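Side-chain contacts in protein-tyrosine-phosphatase (Chaetomium thermophilum var. thermophilum DSM 1495, PDB 5M43), which probably dephosphorylates phosphotyrosine and phosphoserine or phosphothreonine in proteins, this chain being the dual-specificity phosphatase domain of Yvh1: residues Phe77-Ser80 with Gly81-Ile85; Trp120-Pro123 with Tyr124-Gly127; Ala142-Trp145 with Val146-Thr149. All coordinates share one frame; numbering follows the deposited sequence.

All three contacts are local and partly buried, each at or just past the C-terminal end of a helix: 71-83 in interaction 1, 109-121 in interaction 2, 135-147 in interaction 3. Interaction 2 lies farthest out, about 15 Å from the chain centre to its own, against about 12 Å for the others. I78, F126, L143 and V146 are buried; R83 and E144 are exposed. Interactions 1 and 3 each have an acid-arginine bridge, D79 to R83 NE four residues on, E144 to R147 NH1 three on, with L143 against the guanidinium face in interaction 3. Interaction 2 has instead a cation-pi stack and a backbone-held nitrate, and touches both others: W120 packs on D79, F126 on A142.

Interaction 1 (Phe77-Ser80 with Gly81-Ile85); sequences FIDS and GLRGI
D79 and R83, one helical turn apart, meet through complementary torsions: D79 CG lies opposite its own backbone N (chi1 -177°), whereas R83 CG lies opposite its carbonyl carbon and the chain then runs extended to NE. The two side chains cross there, and R83 NE donates to D79 OD1 at 3.0 Å, a salt bridge carried by this single hydrogen bond. That oxygen is approached on its syn side but somewhat out of the carboxylate plane, and the two flat groups are turned 61° apart. Water 1 bridges the two groups, giving a hydrogen to D79 OD1 (2.8 Å) and accepting one from R83 NH2 (2.6 Å). An alanine in place of D79 would probably leave R83 NE without its anionic mate and the guanidinium freer to swing.

On a neighbouring face, I78 and L82 run side by side: I78 CG2 lies 3.8 Å from L82 CD1, and both side chains rest on Y117 of helix 109-121. S80 OG turns back to R76 O, while S80 O accepts G84 N at 2.8 Å and, weakly, I85 N at 3.5 Å. G84 has left helical geometry with a positive phi of 76°. That left-handed glycine, with S80 O taking the N-H groups of G84 and I85, is characteristic of a glycine-terminated helix C-terminus; the salt bridge is merely adjacent to this end of helix 71-83.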
# COMPACT_ATOMS: atom_id res chain seq x y z
N PHE A 77 5.14 -2.06 7.68
CA PHE A 77 4.81 -0.66 7.97
C PHE A 77 3.30 -0.44 7.98
O PHE A 77 2.75 0.16 8.92
CB PHE A 77 5.43 0.29 6.93
CG PHE A 77 5.19 1.71 7.24
CD1 PHE A 77 6.10 2.40 8.06
CD2 PHE A 77 4.08 2.38 6.68
CE1 PHE A 77 5.90 3.77 8.35
CE2 PHE A 77 3.84 3.76 6.98
CZ PHE A 77 4.78 4.44 7.82
N ILE A 78 2.61 -0.94 6.97
CA ILE A 78 1.16 -0.78 6.88
C ILE A 78 0.47 -1.50 8.04
O ILE A 78 -0.37 -0.92 8.76
CB ILE A 78 0.65 -1.29 5.52
CG1 ILE A 78 1.26 -0.45 4.36
CG2 ILE A 78 -0.90 -1.26 5.49
CD1 ILE A 78 1.00 -1.05 3.02
N ASP A 79 0.84 -2.76 8.26
CA ASP A 79 0.19 -3.52 9.34
C ASP A 79 0.46 -2.88 10.69
O ASP A 79 -0.45 -2.74 11.51
CB ASP A 79 0.67 -4.98 9.31
CG ASP A 79 -0.01 -5.83 10.35
OD1 ASP A 79 -1.22 -6.03 10.17
OD2 ASP A 79 0.71 -6.35 11.27
N SER A 80 1.73 -2.53 10.99
CA SER A 80 1.97 -1.98 12.32
C SER A 80 1.32 -0.60 12.49
O SER A 80 0.84 -0.27 13.59
CB SER A 80 3.46 -1.93 12.66
OG SER A 80 4.14 -1.08 11.77
N GLY A 81 1.27 0.20 11.43
CA GLY A 81 0.56 1.47 11.55
C GLY A 81 -0.93 1.29 11.79
O GLY A 81 -1.50 1.95 12.67
N LEU A 82 -1.57 0.33 11.11
CA LEU A 82 -3.00 0.07 11.37
C LEU A 82 -3.24 -0.49 12.77
O LEU A 82 -4.23 -0.11 13.43
CB LEU A 82 -3.55 -0.91 10.33
CG LEU A 82 -3.57 -0.33 8.90
CD1 LEU A 82 -3.89 -1.42 7.89
CD2 LEU A 82 -4.62 0.90 8.81
N ARG A 83 -2.40 -1.41 13.25
CA ARG A 83 -2.66 -2.02 14.54
C ARG A 83 -2.20 -1.14 15.69
O ARG A 83 -2.66 -1.32 16.82
CB ARG A 83 -1.95 -3.40 14.60
CG ARG A 83 -2.44 -4.38 13.59
CD ARG A 83 -1.98 -5.87 13.83
NE ARG A 83 -2.56 -6.75 12.81
CZ ARG A 83 -3.73 -7.37 12.94
NH1 ARG A 83 -4.46 -7.21 14.05
NH2 ARG A 83 -4.18 -8.13 11.95
N GLY A 84 -1.30 -0.21 15.43
CA GLY A 84 -0.87 0.69 16.50
C GLY A 84 0.08 0.08 17.50
O GLY A 84 -0.02 0.36 18.69
N ILE A 85 1.01 -0.75 17.03
CA ILE A 85 2.05 -1.31 17.89
C ILE A 85 3.39 -1.26 17.18
O ILE A 85 3.69 -0.29 16.48
CB ILE A 85 1.70 -2.74 18.31
CG1 ILE A 85 0.68 -2.73 19.45
CG2 ILE A 85 2.95 -3.49 18.72
CD1 ILE A 85 -0.38 -3.79 19.31
O HOH W 1 -2.78 -8.28 9.77

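Interaction 2 (Trp120-Pro123 with Tyr124-Gly127); sequences WKYP and YRFG. With NO3 (nitrate ion), chain C.
Y122, the first residue to leave helical geometry after helix 109-121, presents one ring face to the guanidinium of R125. The ring is layered: K121 CG of its own segment lies over the centre of the opposite face. On the R125 side the planes are only 17° apart, and R125 CZ stands 3.9 Å from the Y122 ring centroid, nearly along the ring normal, which is the evidence for a stacked cation-pi pair. R125 NH2 sits most nearly over the ring, 3.5 Å from Y122 CD2. A bend at chi3 (-67°) in the otherwise extended R125 side chain turns the guanidinium so that it lies alongside the tyrosine. Water 2 accepts from R125 NH2 and donates weakly to Y122 OH, whose stronger partner is D10; the same aspartate forms a salt bridge with K121 NZ. At the backbone, Y122 O receives a weak bond from R125 N, and F126 CD2 comes to 3.2 Å from the same Y122 O.

P123 follows, its carbonyl O weakly bonded to F126 N at 3.2 Å, as the chain enters the type I turn Y124-G127. The nitrate sits where the chain bends: Y124 N donates to its O1 (2.9 Å, 155°) and R125 N to its O3 (2.7 Å), while P123 CD lies 3.2 Å from O1. The edges of the Y122 and Y124 rings also face the ion.

W145 lies on the other side of the R125 guanidinium and forms a second cation-pi pair, so this cation is held between two aromatic groups. The successive N-H groups of Y124 and R125 make a small backbone anion site; its nitrate probably came from the crystallisation liquor and is therefore no evidence of a natural ligand.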
# COMPACT_ATOMS: atom_id res chain seq x y z
N TRP A 120 -1.21 -10.52 1.67
CA TRP A 120 -0.61 -11.06 2.89
C TRP A 120 -1.64 -11.18 4.01
O TRP A 120 -1.63 -12.15 4.79
CB TRP A 120 0.52 -10.12 3.32
CG TRP A 120 1.03 -10.41 4.68
CD1 TRP A 120 1.94 -11.39 5.03
CD2 TRP A 120 0.67 -9.73 5.91
NE1 TRP A 120 2.12 -11.39 6.42
CE2 TRP A 120 1.37 -10.35 6.96
CE3 TRP A 120 -0.18 -8.65 6.21
CZ2 TRP A 120 1.26 -9.92 8.28
CZ3 TRP A 120 -0.29 -8.24 7.54
CH2 TRP A 120 0.40 -8.89 8.57
N LYS A 121 -2.51 -10.19 4.10
CA LYS A 121 -3.48 -10.17 5.22
C LYS A 121 -4.73 -10.99 4.93
O LYS A 121 -5.25 -11.66 5.84
CB LYS A 121 -3.83 -8.75 5.58
CG LYS A 121 -4.84 -8.74 6.80
CD LYS A 121 -4.91 -7.41 7.31
CE LYS A 121 -5.81 -7.45 8.58
NZ LYS A 121 -6.00 -6.08 9.14
N TYR A 122 -5.21 -11.00 3.68
CA TYR A 122 -6.47 -11.67 3.32
C TYR A 122 -6.30 -12.70 2.19
O TYR A 122 -7.03 -12.66 1.18
CB TYR A 122 -7.51 -10.64 2.95
CG TYR A 122 -7.71 -9.52 3.93
CD1 TYR A 122 -7.18 -8.26 3.67
CD2 TYR A 122 -8.43 -9.72 5.10
CE1 TYR A 122 -7.37 -7.20 4.55
CE2 TYR A 122 -8.62 -8.67 5.99
CZ TYR A 122 -8.09 -7.42 5.71
OH TYR A 122 -8.33 -6.40 6.60
N PRO A 123 -5.43 -13.68 2.36
CA PRO A 123 -5.21 -14.65 1.28
C PRO A 123 -6.47 -15.40 0.88
O PRO A 123 -6.63 -15.71 -0.30
CB PRO A 123 -4.13 -15.59 1.87
CG PRO A 123 -4.22 -15.40 3.39
CD PRO A 123 -4.56 -13.94 3.54
N TYR A 124 -7.35 -15.77 1.83
CA TYR A 124 -8.53 -16.51 1.42
C TYR A 124 -9.50 -15.67 0.61
O TYR A 124 -10.24 -16.21 -0.22
CB TYR A 124 -9.25 -17.07 2.63
CG TYR A 124 -8.45 -18.14 3.31
CD1 TYR A 124 -8.42 -19.43 2.82
CD2 TYR A 124 -7.68 -17.84 4.43
CE1 TYR A 124 -7.68 -20.40 3.43
CE2 TYR A 124 -6.94 -18.82 5.06
CZ TYR A 124 -6.94 -20.09 4.56
OH TYR A 124 -6.21 -21.10 5.21
N ARG A 125 -9.52 -14.36 0.82
CA ARG A 125 -10.36 -13.51 -0.01
C ARG A 125 -9.96 -13.59 -1.48
O ARG A 125 -10.81 -13.47 -2.37
CB ARG A 125 -10.29 -12.06 0.49
CG ARG A 125 -11.15 -11.09 -0.28
CD ARG A 125 -10.78 -9.66 0.13
NE ARG A 125 -11.12 -9.34 1.52
CZ ARG A 125 -10.70 -8.22 2.13
NH1 ARG A 125 -9.89 -7.34 1.48
NH2 ARG A 125 -11.04 -8.03 3.41
N PHE A 126 -8.67 -13.75 -1.76
CA PHE A 126 -8.15 -13.73 -3.13
C PHE A 126 -7.83 -15.12 -3.66
O PHE A 126 -7.14 -15.24 -4.68
CB PHE A 126 -6.94 -12.80 -3.19
CG PHE A 126 -7.24 -11.45 -2.67
CD1 PHE A 126 -8.18 -10.66 -3.33
CD2 PHE A 126 -6.68 -10.99 -1.49
CE1 PHE A 126 -8.51 -9.42 -2.86
CE2 PHE A 126 -7.00 -9.72 -1.00
CZ PHE A 126 -7.95 -8.93 -1.67
N GLY A 127 -8.31 -16.16 -2.98
CA GLY A 127 -8.32 -17.52 -3.49
C GLY A 127 -7.38 -18.55 -2.85
O GLY A 127 -7.15 -19.60 -3.46
N NO3 C . -8.64 -13.97 4.51
O1 NO3 C . -7.58 -14.60 4.49
O2 NO3 C . -9.06 -13.50 5.60
O3 NO3 C . -9.29 -13.80 3.45
O HOH W 2 -11.10 -5.94 5.55

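Interaction 3 (Ala142-Trp145 with Val146-Thr149); sequences ALEW and VRET
V146 N donates to A142 O (3.0 Å, 164°) and R147 N to L143 O (2.9 Å), regular helical bonds that degrade one residue later, where E148 N has a weak bond to E144 O and a second to W145 O (3.1 Å) that comes in well above the carbonyl plane. Outward, E144 and R147 cross: E144 bends at chi2 (-56°), which folds its carboxylate back toward the arginine three residues on, and the syn lone pair of E144 OE2 takes R147 NH1 at 2.9 Å in a salt bridge. The carboxylate and guanidinium planes stand 72° apart, and the pairing rests on that single bond. L143 lies against a face of the same guanidinium, its CD2 3.8 Å from R147 CZ, and A153 O accepts from R147 NE, which together fix the rotation of the arginine.

In the dual-specificity phosphatase fold this helix, 135-147, follows helix 109-121 in the chain and packs on it: A142 touches I115 and L119, and V146 touches L118. W145 NE1 bonds to K7 O, the W145 ring makes a cation-pi contact with K7, and T149 OG1 hydrogen-bonds to R5 O. Water 3 donates to W145 O and to T149 OG1, both at 2.9 Å, bridging the two.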
# COMPACT_ATOMS: atom_id res chain seq x y z
N ALA A 142 -6.96 -9.08 -6.28
CA ALA A 142 -6.60 -8.00 -5.36
C ALA A 142 -6.57 -6.66 -6.09
O ALA A 142 -7.03 -5.64 -5.54
CB ALA A 142 -5.24 -8.27 -4.68
N LEU A 143 -6.09 -6.64 -7.33
CA LEU A 143 -6.13 -5.41 -8.11
C LEU A 143 -7.57 -4.95 -8.33
O LEU A 143 -7.87 -3.75 -8.23
CB LEU A 143 -5.36 -5.59 -9.43
CG LEU A 143 -5.59 -4.48 -10.47
CD1 LEU A 143 -5.06 -3.18 -9.92
CD2 LEU A 143 -4.79 -4.81 -11.73
N GLU A 144 -8.48 -5.87 -8.69
CA GLU A 144 -9.87 -5.44 -8.90
C GLU A 144 -10.51 -4.98 -7.60
O GLU A 144 -11.35 -4.05 -7.59
CB GLU A 144 -10.69 -6.58 -9.49
CG GLU A 144 -10.24 -7.00 -10.85
CD GLU A 144 -10.25 -5.82 -11.78
OE1 GLU A 144 -11.25 -5.06 -11.79
OE2 GLU A 144 -9.26 -5.62 -12.48
N TRP A 145 -10.08 -5.55 -6.48
CA TRP A 145 -10.55 -5.06 -5.17
C TRP A 145 -10.15 -3.60 -4.96
O TRP A 145 -10.97 -2.75 -4.58
CB TRP A 145 -9.97 -5.97 -4.07
CG TRP A 145 -10.45 -5.61 -2.66
CD1 TRP A 145 -9.92 -4.67 -1.82
CD2 TRP A 145 -11.51 -6.21 -1.98
NE1 TRP A 145 -10.62 -4.67 -0.61
CE2 TRP A 145 -11.60 -5.61 -0.70
CE3 TRP A 145 -12.41 -7.22 -2.33
CZ2 TRP A 145 -12.56 -5.99 0.26
CZ3 TRP A 145 -13.40 -7.60 -1.35
CH2 TRP A 145 -13.44 -6.99 -0.08
N VAL A 146 -8.88 -3.29 -5.22
CA VAL A 146 -8.41 -1.92 -5.10
C VAL A 146 -9.20 -1.01 -6.05
O VAL A 146 -9.58 0.09 -5.67
CB VAL A 146 -6.90 -1.82 -5.39
CG1 VAL A 146 -6.44 -0.37 -5.42
CG2 VAL A 146 -6.16 -2.60 -4.24
N ARG A 147 -9.43 -1.47 -7.28
CA ARG A 147 -10.10 -0.65 -8.31
C ARG A 147 -11.54 -0.30 -7.90
O ARG A 147 -12.12 0.66 -8.48
CB ARG A 147 -10.13 -1.40 -9.64
CG ARG A 147 -8.79 -1.25 -10.36
CD ARG A 147 -8.71 -2.19 -11.54
NE ARG A 147 -7.55 -1.81 -12.34
CZ ARG A 147 -7.17 -2.44 -13.43
NH1 ARG A 147 -7.85 -3.52 -13.85
NH2 ARG A 147 -6.12 -2.00 -14.12
N GLU A 148 -12.12 -0.99 -6.91
CA GLU A 148 -13.46 -0.61 -6.49
C GLU A 148 -13.50 0.79 -5.89
O GLU A 148 -14.56 1.43 -5.91
CB GLU A 148 -14.03 -1.64 -5.51
CG GLU A 148 -14.22 -2.99 -6.18
CD GLU A 148 -15.03 -3.95 -5.35
OE1 GLU A 148 -16.08 -3.54 -4.82
OE2 GLU A 148 -14.61 -5.13 -5.25
N THR A 149 -12.39 1.27 -5.32
CA THR A 149 -12.37 2.65 -4.83
C THR A 149 -11.26 3.49 -5.43
O THR A 149 -11.31 4.73 -5.27
CB THR A 149 -12.24 2.74 -3.31
OG1 THR A 149 -10.96 2.19 -2.92
CG2 THR A 149 -13.36 1.98 -2.63
O HOH W 3 -10.58 -0.65 -2.68